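Local structure of diacylglycerol lipase (Aspergillus oryzae, 5XK2) at residues G109-C114 against K186-F191; I147-H152 against Y171-Y176; I158-A163 against L175-A180; D165-N170 against T193-N198; A180-N185 against Y218-P223. The protein probably hydrolyses ester bonds of mono- and diacylglycerols, as a class 3 lipase of the alpha/beta-hydrolase superfamily. All blocks are in the same frame, centred on the assembly; numbering follows the deposited sequence.

Overall arrangement
Contacts 2 and 3 form the centre of the fold and share strand 173-178, their centres about 7 Å apart: contact 2 pairs it with strand 146-152 in the mixed sheet, contact 3 lays helix 154-168 over it. The C-terminal end of that helix enters contact 4, about 9 Å from contact 2 between centres, where it meets the end of helix 186-195. The start of the latter carries contact 1 against a disulfide loop, its centre about 19 Å from that of contact 2. Contact 5, about 10 Å from contact 3 between centres, joins the loops before helix 186-195 and strand 224-227. Contacts 2 and 3, nested inside contact 1, belong to the beta-alpha-beta unit carrying the probable nucleophile elbow.

Contact 1. Residues G109-C114 against K186-F191; sequences GLCDGC and KPLAEF
The sulfur of C111 lies against the ring of F191, with C111 SG 3.4 Å from F191 CG, while CB of the cysteine sits over the ring face. C111 CB is 4.1 Å from the centroid of the F191 ring, only 14° off the normal, a CH-pi contact displaced toward the rim; SG approaches obliquely, 34° off the normal, as a sulfur-aromatic contact. A polarisable sulfur suits such a neighbour. CG of F191, anti to its backbone N (chi1 -179°), is carried out to C111 SG. The backbone also meets this ring: L110 O lies over the same face, 3.7 Å from F191 CZ.

C111 and C114 are joined by a disulfide across a type II beta turn, in the loop between strands 105-106 and 116-117. Such a short bridge closes the turn covalently, and G113 supplies the positive phi that the turn requires. The loop rests on the first turns of helix 186-195, whose N-cap N185 is also bonded to G113 O through its side-chain ND2.

The remaining contacts are van der Waals ones, some to backbone atoms. C114 SG lies 3.5 Å from L188 N, beside the helix backbone, and C114 CB meets L188 CB at 3.8 Å. One branch of L188, CD1, touches both C111 SG and L110 CD1, the latter at 4.0 Å. P187, a residue well suited to the first turn of a helix because it needs no N-H there, sets CG 3.7 Å from G113 O. L188 also packs against L161 of helix 154-168, CD2 to CD2.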
# COMPACT_ATOMS: atom_id res chain seq x y z
N GLY A 109 -15.64 11.21 23.45
CA GLY A 109 -16.02 11.55 24.81
C GLY A 109 -14.89 12.23 25.57
O GLY A 109 -14.76 12.06 26.78
N LEU A 110 -14.04 12.95 24.84
CA LEU A 110 -12.89 13.60 25.46
C LEU A 110 -13.00 15.08 25.77
O LEU A 110 -12.32 15.57 26.67
CB LEU A 110 -11.66 13.42 24.57
CG LEU A 110 -11.27 11.96 24.29
CD1 LEU A 110 -10.07 11.90 23.37
CD2 LEU A 110 -11.00 11.24 25.61
N CYS A 111 -13.89 15.79 25.07
CA CYS A 111 -13.99 17.24 25.20
C CYS A 111 -15.13 17.77 24.33
O CYS A 111 -15.65 17.05 23.47
CB CYS A 111 -12.67 17.95 24.85
SG CYS A 111 -11.70 17.34 23.41
N ASP A 112 -15.50 19.02 24.57
CA ASP A 112 -16.68 19.57 23.91
C ASP A 112 -16.46 19.73 22.40
O ASP A 112 -15.54 20.44 21.97
CB ASP A 112 -17.03 20.94 24.51
CG ASP A 112 -17.46 20.85 25.97
OD1 ASP A 112 -17.73 19.73 26.47
OD2 ASP A 112 -17.55 21.92 26.60
N GLY A 113 -17.33 19.10 21.62
CA GLY A 113 -17.29 19.18 20.17
C GLY A 113 -16.15 18.38 19.56
O GLY A 113 -15.88 18.49 18.36
N CYS A 114 -15.48 17.59 20.38
CA CYS A 114 -14.29 16.86 19.91
C CYS A 114 -14.69 15.62 19.13
O CYS A 114 -15.64 14.92 19.49
CB CYS A 114 -13.40 16.52 21.09
SG CYS A 114 -12.67 18.04 21.78
N LYS A 186 -10.76 19.96 14.70
CA LYS A 186 -10.00 21.08 15.29
C LYS A 186 -10.14 21.15 16.82
O LYS A 186 -9.12 21.27 17.51
CB LYS A 186 -10.39 22.44 14.64
CG LYS A 186 -9.29 23.50 14.85
CD LYS A 186 -9.52 24.77 14.00
CE LYS A 186 -8.24 25.61 13.93
NZ LYS A 186 -8.35 26.71 12.92
N PRO A 187 -11.37 21.06 17.38
CA PRO A 187 -11.46 21.11 18.85
C PRO A 187 -10.63 20.01 19.54
O PRO A 187 -9.97 20.30 20.54
CB PRO A 187 -12.96 20.90 19.12
CG PRO A 187 -13.62 21.39 17.90
CD PRO A 187 -12.71 21.06 16.76
N LEU A 188 -10.63 18.80 18.99
CA LEU A 188 -9.85 17.74 19.62
C LEU A 188 -8.35 17.98 19.45
O LEU A 188 -7.56 17.74 20.37
CB LEU A 188 -10.23 16.37 19.06
CG LEU A 188 -9.44 15.19 19.65
CD1 LEU A 188 -9.56 15.18 21.18
CD2 LEU A 188 -9.91 13.84 19.06
N ALA A 189 -7.95 18.46 18.28
CA ALA A 189 -6.52 18.73 18.10
C ALA A 189 -6.05 19.83 19.05
O ALA A 189 -4.96 19.73 19.59
CB ALA A 189 -6.21 19.11 16.67
N GLU A 190 -6.88 20.85 19.28
CA GLU A 190 -6.50 21.90 20.24
C GLU A 190 -6.42 21.34 21.66
O GLU A 190 -5.51 21.67 22.42
CB GLU A 190 -7.49 23.08 20.19
CG GLU A 190 -7.54 23.73 18.79
CD GLU A 190 -8.50 24.91 18.70
OE1 GLU A 190 -8.95 25.41 19.76
OE2 GLU A 190 -8.81 25.31 17.56
N PHE A 191 -7.38 20.50 22.01
CA PHE A 191 -7.36 19.86 23.33
C PHE A 191 -6.08 19.04 23.55
O PHE A 191 -5.41 19.20 24.58
CB PHE A 191 -8.60 18.97 23.48
CG PHE A 191 -8.70 18.28 24.81
CD1 PHE A 191 -8.96 18.99 25.97
CD2 PHE A 191 -8.55 16.90 24.89
CE1 PHE A 191 -9.06 18.34 27.20
CE2 PHE A 191 -8.65 16.24 26.12
CZ PHE A 191 -8.90 16.96 27.27

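Contact 2. Residues I147-H152 against Y171-Y176; sequences IVVVGH and YDAILY
V149 bonds to strand 173-178 through both its N-H and its C=O: its N donates to I174 O at 2.8 Å and its O accepts from Y176 N at 2.9 Å. I147 O takes I174 N, and G151 N reaches Y176 O at a longer 3.2 Å, a pattern of parallel strands in register, V148 beside I174 and V150 beside Y176. The packed part of the contact is here. V148 CG1 meets Y176 CD1 obliquely at 3.7 Å, and V150 CG2, anti to the backbone N, touches Y176 CB on the same face. Beta-branched valines suit the extended backbone, and helix 14-27 covers this face through W21 and Y24. On the other face V149 CG2 reaches A173 CB at 3.8 Å.

Toward the start of the strands solvent comes in. I147, partly exposed, sets CD1 at the edge of the Y171 ring, 3.8 Å from Y171 CD1, while the tyrosine hydroxyl bonds D136. A water bridges I147 N and D172 O, and D172, exposed, centres an inverse gamma turn. G151 opens the GxSxG sequence of a probable nucleophile elbow; the two are adjacent parallel strands of the central sheet of an alpha/beta-hydrolase fold.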
# COMPACT_ATOMS: atom_id res chain seq x y z
N ILE A 147 5.32 7.56 31.74
CA ILE A 147 4.48 6.75 30.87
C ILE A 147 4.63 7.27 29.45
O ILE A 147 4.25 8.40 29.16
CB ILE A 147 3.01 6.78 31.30
CG1 ILE A 147 2.86 6.13 32.68
CG2 ILE A 147 2.15 6.04 30.29
CD1 ILE A 147 1.45 6.20 33.23
N VAL A 148 5.21 6.45 28.58
CA VAL A 148 5.49 6.84 27.20
C VAL A 148 4.59 6.08 26.25
O VAL A 148 4.52 4.84 26.32
CB VAL A 148 6.96 6.57 26.80
CG1 VAL A 148 7.17 6.84 25.30
CG2 VAL A 148 7.93 7.40 27.65
N VAL A 149 3.91 6.81 25.37
CA VAL A 149 2.98 6.22 24.40
C VAL A 149 3.54 6.53 23.02
O VAL A 149 3.75 7.69 22.67
CB VAL A 149 1.56 6.78 24.56
CG1 VAL A 149 0.62 6.16 23.53
CG2 VAL A 149 1.04 6.49 26.00
N VAL A 150 3.80 5.48 22.25
CA VAL A 150 4.63 5.64 21.06
C VAL A 150 4.11 4.77 19.92
O VAL A 150 3.55 3.69 20.14
CB VAL A 150 6.11 5.29 21.38
CG1 VAL A 150 6.24 3.87 21.88
CG2 VAL A 150 7.05 5.53 20.18
N GLY A 151 4.28 5.26 18.70
CA GLY A 151 4.02 4.44 17.54
C GLY A 151 4.60 5.09 16.29
O GLY A 151 5.01 6.26 16.34
N HIS A 152 4.61 4.34 15.19
CA HIS A 152 5.01 4.86 13.89
C HIS A 152 3.87 4.61 12.91
O HIS A 152 3.14 3.62 13.07
CB HIS A 152 6.32 4.17 13.42
CG HIS A 152 6.66 4.42 11.98
ND1 HIS A 152 6.44 3.47 11.00
CD2 HIS A 152 7.18 5.50 11.35
CE1 HIS A 152 6.81 3.97 9.83
NE2 HIS A 152 7.25 5.20 10.01
N TYR A 171 -3.21 9.63 33.68
CA TYR A 171 -1.90 9.06 33.35
C TYR A 171 -1.11 10.13 32.60
O TYR A 171 -1.61 10.67 31.62
CB TYR A 171 -2.05 7.79 32.49
CG TYR A 171 -2.87 6.70 33.13
CD1 TYR A 171 -2.28 5.75 33.98
CD2 TYR A 171 -4.24 6.62 32.91
CE1 TYR A 171 -3.05 4.76 34.58
CE2 TYR A 171 -5.01 5.64 33.51
CZ TYR A 171 -4.41 4.71 34.35
OH TYR A 171 -5.21 3.75 34.94
N ASP A 172 0.12 10.41 33.00
CA ASP A 172 0.73 11.59 32.43
C ASP A 172 1.51 11.11 31.21
O ASP A 172 2.73 11.19 31.16
CB ASP A 172 1.63 12.22 33.51
CG ASP A 172 2.29 13.51 33.08
OD1 ASP A 172 1.70 14.26 32.27
OD2 ASP A 172 3.41 13.78 33.57
N ALA A 173 0.77 10.89 30.13
CA ALA A 173 1.36 10.21 28.97
C ALA A 173 2.20 11.18 28.15
O ALA A 173 1.78 12.31 27.90
CB ALA A 173 0.28 9.60 28.12
N ILE A 174 3.39 10.73 27.76
CA ILE A 174 4.26 11.46 26.86
C ILE A 174 4.12 10.80 25.49
O ILE A 174 4.34 9.58 25.36
CB ILE A 174 5.75 11.40 27.28
CG1 ILE A 174 5.94 11.65 28.79
CG2 ILE A 174 6.60 12.34 26.42
CD1 ILE A 174 5.42 12.98 29.26
N LEU A 175 3.78 11.59 24.48
CA LEU A 175 3.45 11.03 23.17
C LEU A 175 4.59 11.17 22.17
O LEU A 175 5.05 12.28 21.92
CB LEU A 175 2.21 11.72 22.60
CG LEU A 175 1.84 11.38 21.15
CD1 LEU A 175 1.46 9.88 20.97
CD2 LEU A 175 0.68 12.29 20.66
N TYR A 176 5.05 10.05 21.61
CA TYR A 176 5.96 10.13 20.46
C TYR A 176 5.24 9.51 19.27
O TYR A 176 5.05 8.30 19.22
CB TYR A 176 7.30 9.42 20.73
CG TYR A 176 8.10 10.05 21.85
CD1 TYR A 176 7.80 9.78 23.19
CD2 TYR A 176 9.13 10.95 21.58
CE1 TYR A 176 8.53 10.36 24.23
CE2 TYR A 176 9.85 11.54 22.60
CZ TYR A 176 9.56 11.23 23.92
OH TYR A 176 10.28 11.82 24.93
O HOH W 1 4.94 10.42 32.48

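Contact 3. Residues I158-A163 against L175-A180; sequences IASLAA and LYAYAA
L175 and S160 bury the most surface here, with A159 next, and L175 is the main apolar side chain laid against the helix. Its two methyls divide the work. CD1 lies over the helix backbone, 3.5 Å from A159 O, and also meets A159 CB at 3.9 Å; CD2 reaches S160, 3.9 Å from OG. The stem of the leucine is used as well, since its CB stands 4.0 Å from A163 CB. The first torsion, with CG anti to the backbone N (chi1 172°), carries CG toward the helix, and from there the methyls reach A159, S160 and A163.

S160 is small enough for the sheet to come close, and its hydroxyl is not left wanting in this buried place: OG bonds A156 O, one turn earlier in the same helix. What it offers the strand is van der Waals contact, OG to A177 CB at 3.8 Å. A159 and A163, one helical turn apart, both direct CB toward the strand. Alanine at these places allows a short approach, and the segment axes pass 8.1 Å apart. The N-to-C directions of helix and strand differ by 161°, close to antiparallel.

Helix 118-138 touches the same helix through I158, L161 and A162, while V149 of the neighbouring strand meets A159. The strand 146-152, helix 154-168 and strand 173-178 form a beta-alpha-beta crossover, the unit that in this superfamily carries the nucleophile elbow.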
# COMPACT_ATOMS: atom_id res chain seq x y z
N ILE A 158 -2.89 5.74 16.38
CA ILE A 158 -3.52 5.10 17.53
C ILE A 158 -2.89 5.64 18.80
O ILE A 158 -3.60 5.98 19.75
CB ILE A 158 -3.39 3.56 17.45
CG1 ILE A 158 -4.13 3.06 16.20
CG2 ILE A 158 -3.95 2.90 18.72
CD1 ILE A 158 -3.81 1.61 15.83
N ALA A 159 -1.56 5.76 18.80
CA ALA A 159 -0.88 6.30 19.97
C ALA A 159 -1.37 7.69 20.33
O ALA A 159 -1.48 8.01 21.51
CB ALA A 159 0.63 6.32 19.74
N SER A 160 -1.61 8.53 19.31
CA SER A 160 -2.07 9.91 19.54
C SER A 160 -3.37 9.94 20.35
O SER A 160 -3.50 10.69 21.33
CB SER A 160 -2.28 10.64 18.20
OG SER A 160 -1.04 10.75 17.51
N LEU A 161 -4.33 9.11 19.93
CA LEU A 161 -5.62 9.08 20.61
C LEU A 161 -5.51 8.38 21.97
O LEU A 161 -6.16 8.78 22.92
CB LEU A 161 -6.67 8.39 19.75
CG LEU A 161 -7.02 9.13 18.45
CD1 LEU A 161 -7.95 8.25 17.61
CD2 LEU A 161 -7.69 10.49 18.75
N ALA A 162 -4.69 7.34 22.06
CA ALA A 162 -4.47 6.68 23.35
C ALA A 162 -3.88 7.64 24.37
O ALA A 162 -4.33 7.70 25.51
CB ALA A 162 -3.54 5.46 23.19
N ALA A 163 -2.86 8.40 23.98
CA ALA A 163 -2.26 9.37 24.89
C ALA A 163 -3.30 10.39 25.36
O ALA A 163 -3.36 10.72 26.54
CB ALA A 163 -1.07 10.09 24.21
N LEU A 175 3.78 11.59 24.48
CA LEU A 175 3.45 11.03 23.17
C LEU A 175 4.59 11.17 22.17
O LEU A 175 5.05 12.28 21.92
CB LEU A 175 2.21 11.72 22.60
CG LEU A 175 1.84 11.38 21.15
CD1 LEU A 175 1.46 9.88 20.97
CD2 LEU A 175 0.68 12.29 20.66
N TYR A 176 5.05 10.05 21.61
CA TYR A 176 5.96 10.13 20.46
C TYR A 176 5.24 9.51 19.27
O TYR A 176 5.05 8.30 19.22
CB TYR A 176 7.30 9.42 20.73
CG TYR A 176 8.10 10.05 21.85
CD1 TYR A 176 7.80 9.78 23.19
CD2 TYR A 176 9.13 10.95 21.58
CE1 TYR A 176 8.53 10.36 24.23
CE2 TYR A 176 9.85 11.54 22.60
CZ TYR A 176 9.56 11.23 23.92
OH TYR A 176 10.28 11.82 24.93
N ALA A 177 4.83 10.36 18.33
CA ALA A 177 4.03 9.90 17.21
C ALA A 177 4.79 10.11 15.91
O ALA A 177 4.71 11.17 15.30
CB ALA A 177 2.71 10.66 17.18
N TYR A 178 5.44 9.06 15.45
CA TYR A 178 6.33 9.20 14.29
C TYR A 178 5.53 8.93 13.03
O TYR A 178 4.99 7.85 12.88
CB TYR A 178 7.50 8.21 14.40
CG TYR A 178 8.39 8.44 15.60
CD1 TYR A 178 9.47 9.33 15.51
CD2 TYR A 178 8.16 7.78 16.81
CE1 TYR A 178 10.30 9.56 16.61
CE2 TYR A 178 8.99 7.99 17.90
CZ TYR A 178 10.05 8.89 17.80
OH TYR A 178 10.87 9.09 18.90
N ALA A 179 5.46 9.91 12.13
CA ALA A 179 4.82 9.71 10.82
C ALA A 179 3.32 9.51 10.94
O ALA A 179 2.72 8.76 10.18
CB ALA A 179 5.44 8.51 10.07
N ALA A 180 2.69 10.18 11.90
CA ALA A 180 1.28 9.95 12.17
C ALA A 180 0.37 10.61 11.15
O ALA A 180 0.55 11.79 10.80
CB ALA A 180 0.92 10.49 13.56

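Contact 4. Residues D165-N170 against T193-N198; sequences DLRTKN and TNQGNN
The guanidinium of R167 has G196 O over one face, 3.1 Å above its plane, and two side-chain oxygens at its edge, Q195 OE1 and N198 OD1. Both lie in its plane, where N-H groups point. N197 O is also near that plane, 2.9 Å from R167 NH2, but too poorly angled for a hydrogen bond. NH1 gives a nearly straight bond to Q195 OE1, 2.9 Å with 166° at the hydrogen, although the donor stands above the amide plane of Q195, and the two flat groups are turned 85° apart. N198 OD1 is gripped end-on by both NH1 and NH2, each at 2.9 Å; the NH1 bond lies on a lone pair, whereas NH2 stands above the amide plane. Both bonds are bent, as sharing one atom requires.

An arginine chain extended from CG to NE spans the distance between the two helix ends. The amides are themselves fixed: Q195 NE2 bonds A164 O and N198 ND2 bonds I192 O. R167 NE adds A173 O, tying in strand 173-178. G196, whose positive phi suits glycine, is the first residue to leave helical geometry.

Within these segments the cation meets neutral carbonyl and amide oxygens, so its positive charge is probably stabilised by the negative ends of their dipoles.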
# COMPACT_ATOMS: atom_id res chain seq x y z
N ASP A 165 -6.53 10.14 25.59
CA ASP A 165 -7.50 9.50 26.50
C ASP A 165 -6.85 9.22 27.86
O ASP A 165 -7.41 9.57 28.92
CB ASP A 165 -8.03 8.22 25.84
CG ASP A 165 -9.23 7.62 26.56
OD1 ASP A 165 -9.92 8.33 27.31
OD2 ASP A 165 -9.48 6.42 26.33
N LEU A 166 -5.67 8.59 27.85
CA LEU A 166 -4.98 8.29 29.08
C LEU A 166 -4.77 9.53 29.94
O LEU A 166 -4.93 9.47 31.16
CB LEU A 166 -3.64 7.60 28.79
CG LEU A 166 -3.81 6.16 28.29
CD1 LEU A 166 -2.44 5.61 27.83
CD2 LEU A 166 -4.38 5.24 29.39
N ARG A 167 -4.43 10.66 29.32
CA ARG A 167 -4.22 11.87 30.09
C ARG A 167 -5.49 12.34 30.79
O ARG A 167 -5.41 12.85 31.90
CB ARG A 167 -3.70 13.00 29.19
CG ARG A 167 -2.27 12.78 28.72
CD ARG A 167 -2.06 13.62 27.46
NE ARG A 167 -0.73 13.41 26.90
CZ ARG A 167 -0.37 13.86 25.71
NH1 ARG A 167 -1.26 14.49 24.94
NH2 ARG A 167 0.87 13.66 25.28
N THR A 168 -6.64 12.15 30.15
CA THR A 168 -7.90 12.55 30.80
C THR A 168 -8.20 11.64 31.99
O THR A 168 -9.05 11.95 32.82
CB THR A 168 -9.11 12.53 29.83
OG1 THR A 168 -9.47 11.19 29.45
CG2 THR A 168 -8.83 13.37 28.59
N LYS A 169 -7.53 10.50 32.04
CA LYS A 169 -7.64 9.53 33.13
C LYS A 169 -6.52 9.66 34.17
O LYS A 169 -6.31 8.75 34.97
CB LYS A 169 -7.72 8.12 32.55
CG LYS A 169 -8.96 7.88 31.69
CD LYS A 169 -8.89 6.49 31.04
CE LYS A 169 -9.99 6.25 30.03
NZ LYS A 169 -11.23 7.02 30.28
N ASN A 170 -5.75 10.74 34.08
CA ASN A 170 -4.66 11.12 34.99
C ASN A 170 -3.32 10.46 34.73
O ASN A 170 -2.38 10.67 35.50
CB ASN A 170 -5.00 10.87 36.48
CG ASN A 170 -6.34 11.45 36.89
OD1 ASN A 170 -7.12 10.78 37.56
ND2 ASN A 170 -6.61 12.70 36.52
N THR A 193 -3.19 19.14 21.90
CA THR A 193 -2.05 20.04 21.85
C THR A 193 -1.81 20.71 23.20
O THR A 193 -0.68 20.77 23.69
CB THR A 193 -2.30 21.12 20.75
OG1 THR A 193 -2.32 20.46 19.48
CG2 THR A 193 -1.22 22.22 20.76
N ASN A 194 -2.88 21.21 23.81
CA ASN A 194 -2.69 21.93 25.05
C ASN A 194 -2.54 21.03 26.28
O ASN A 194 -2.25 21.51 27.37
CB ASN A 194 -3.83 22.93 25.23
CG ASN A 194 -3.64 24.13 24.31
OD1 ASN A 194 -2.64 24.80 24.40
ND2 ASN A 194 -4.59 24.37 23.42
N GLN A 195 -2.65 19.71 26.09
CA GLN A 195 -2.21 18.79 27.14
C GLN A 195 -0.69 18.78 27.28
O GLN A 195 -0.15 18.41 28.33
CB GLN A 195 -2.69 17.36 26.83
CG GLN A 195 -4.19 17.16 26.93
CD GLN A 195 -4.61 15.76 26.50
OE1 GLN A 195 -4.06 15.19 25.55
NE2 GLN A 195 -5.59 15.20 27.20
N GLY A 196 0.00 19.17 26.21
CA GLY A 196 1.45 19.17 26.21
C GLY A 196 2.06 17.78 26.09
O GLY A 196 1.33 16.79 25.99
N ASN A 197 3.39 17.74 26.13
CA ASN A 197 4.15 16.48 26.04
C ASN A 197 3.80 15.70 24.78
O ASN A 197 3.66 14.48 24.82
CB ASN A 197 3.89 15.59 27.26
CG ASN A 197 4.26 16.26 28.58
OD1 ASN A 197 3.45 16.31 29.52
ND2 ASN A 197 5.47 16.78 28.66
N ASN A 198 3.67 16.43 23.67
CA ASN A 198 3.41 15.85 22.35
C ASN A 198 4.59 15.98 21.42
O ASN A 198 5.04 17.10 21.13
CB ASN A 198 2.22 16.53 21.69
CG ASN A 198 0.96 16.42 22.53
OD1 ASN A 198 0.56 15.33 22.90
ND2 ASN A 198 0.33 17.56 22.83

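Contact 5. Residues A180-N185 against Y218-P223; sequences APRVAN and YVHISP
V219 N donates to A184 O at 2.9 Å, with 163° at the hydrogen, and this bond joins the two loops backbone to backbone. Beside it, Y218 CA makes a CA-H...O contact with the same A184 O. A water extends the link, accepting from V183 N and donating to V219 O at 2.6 Å, so V183 N and V219 O are linked through one water.

R182 and H220 make the main side-chain contact. CG of the arginine sits over the centre of the imidazole, 3.4 Å from the ring centroid and 8° off the normal, a CH-pi contact in which the side chains cross at about a right angle. Extended from CG to NE, the arginine chain runs on past the rim, NE lying 3.5 Å from H220 CD2, and its NH1 bonds P212 O. The histidine ring is held in turn by NE2 to P209 O, and its CE1 comes 3.4 Å from A180 O at the ring edge.

Y218 brings the edge of its ring to the V183-A184 peptide, with CD1 3.6 Å from A184 N, while the hydroxyl reaches F103 O. V183 CG2 and I221 CD1 meet more distantly, at 4.3 Å; both suit an apolar interior.

N185 caps helix 186-195 with OD1 to L188 N. That helix touches A184, V219 and I221, while helix 154-168 touches A180, P181 and V183, and strand 105-106 meets N185 and Y218.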
# COMPACT_ATOMS: atom_id res chain seq x y z
N ALA A 180 2.69 10.18 11.90
CA ALA A 180 1.28 9.95 12.17
C ALA A 180 0.37 10.61 11.15
O ALA A 180 0.55 11.79 10.80
CB ALA A 180 0.92 10.49 13.56
N PRO A 181 -0.65 9.87 10.71
CA PRO A 181 -1.85 10.46 10.11
C PRO A 181 -2.52 11.44 11.07
O PRO A 181 -2.30 11.38 12.28
CB PRO A 181 -2.78 9.26 9.91
CG PRO A 181 -1.88 8.04 9.92
CD PRO A 181 -0.71 8.40 10.81
N ARG A 182 -3.38 12.32 10.54
CA ARG A 182 -4.29 13.11 11.39
C ARG A 182 -5.29 12.18 12.09
O ARG A 182 -5.65 11.12 11.54
CB ARG A 182 -5.04 14.14 10.55
CG ARG A 182 -4.13 15.16 9.91
CD ARG A 182 -4.93 16.25 9.22
NE ARG A 182 -4.04 17.26 8.63
CZ ARG A 182 -3.69 17.32 7.35
NH1 ARG A 182 -4.16 16.42 6.47
NH2 ARG A 182 -2.87 18.29 6.94
N VAL A 183 -5.61 12.50 13.35
CA VAL A 183 -6.65 11.79 14.09
C VAL A 183 -7.85 12.58 14.57
O VAL A 183 -8.81 12.00 15.05
CB VAL A 183 -6.04 11.08 15.30
CG1 VAL A 183 -4.95 10.12 14.81
CG2 VAL A 183 -5.44 12.09 16.29
N ALA A 184 -7.78 13.90 14.47
CA ALA A 184 -8.65 14.76 15.27
C ALA A 184 -9.27 15.88 14.46
O ALA A 184 -8.67 16.37 13.51
CB ALA A 184 -7.84 15.37 16.44
N ASN A 185 -10.48 16.30 14.83
CA ASN A 185 -11.01 17.55 14.29
C ASN A 185 -10.38 18.73 15.03
O ASN A 185 -9.51 18.52 15.88
CB ASN A 185 -12.55 17.58 14.34
CG ASN A 185 -13.12 17.72 15.76
OD1 ASN A 185 -12.44 17.56 16.77
ND2 ASN A 185 -14.44 17.99 15.83
N TYR A 218 -10.32 17.30 9.42
CA TYR A 218 -9.24 16.93 10.33
C TYR A 218 -8.15 17.98 10.34
O TYR A 218 -7.91 18.65 9.32
CB TYR A 218 -8.63 15.59 9.94
CG TYR A 218 -9.55 14.42 10.12
CD1 TYR A 218 -9.57 13.73 11.33
CD2 TYR A 218 -10.38 13.99 9.10
CE1 TYR A 218 -10.41 12.64 11.51
CE2 TYR A 218 -11.22 12.89 9.27
CZ TYR A 218 -11.22 12.22 10.48
OH TYR A 218 -12.03 11.13 10.67
N VAL A 219 -7.49 18.12 11.48
CA VAL A 219 -6.30 18.95 11.56
C VAL A 219 -5.25 18.16 12.33
O VAL A 219 -5.51 17.03 12.71
CB VAL A 219 -6.59 20.31 12.23
CG1 VAL A 219 -7.62 21.07 11.42
CG2 VAL A 219 -7.08 20.10 13.62
N HIS A 220 -4.06 18.72 12.52
CA HIS A 220 -3.01 17.99 13.25
C HIS A 220 -2.81 18.54 14.65
O HIS A 220 -3.02 19.73 14.92
CB HIS A 220 -1.65 18.09 12.53
CG HIS A 220 -1.32 16.94 11.63
ND1 HIS A 220 -1.22 15.64 12.10
CD2 HIS A 220 -0.98 16.89 10.32
CE1 HIS A 220 -0.88 14.84 11.10
NE2 HIS A 220 -0.72 15.58 10.01
N ILE A 221 -2.40 17.65 15.55
CA ILE A 221 -1.81 18.04 16.82
C ILE A 221 -0.56 18.87 16.54
O ILE A 221 0.19 18.58 15.61
CB ILE A 221 -1.45 16.79 17.65
CG1 ILE A 221 -2.73 16.03 17.98
CG2 ILE A 221 -0.66 17.15 18.90
CD1 ILE A 221 -2.48 14.53 18.25
N SER A 222 -0.36 19.91 17.34
CA SER A 222 0.79 20.79 17.21
C SER A 222 1.71 20.61 18.44
O SER A 222 1.24 20.28 19.52
CB SER A 222 0.29 22.25 17.09
OG SER A 222 1.35 23.17 17.25
N PRO A 223 3.03 20.82 18.28
CA PRO A 223 3.70 21.21 17.03
C PRO A 223 4.07 20.03 16.14
O PRO A 223 3.92 18.87 16.51
CB PRO A 223 4.98 21.89 17.53
CG PRO A 223 5.30 21.14 18.80
CD PRO A 223 3.95 20.82 19.42
O HOH W 2 -4.97 15.08 14.42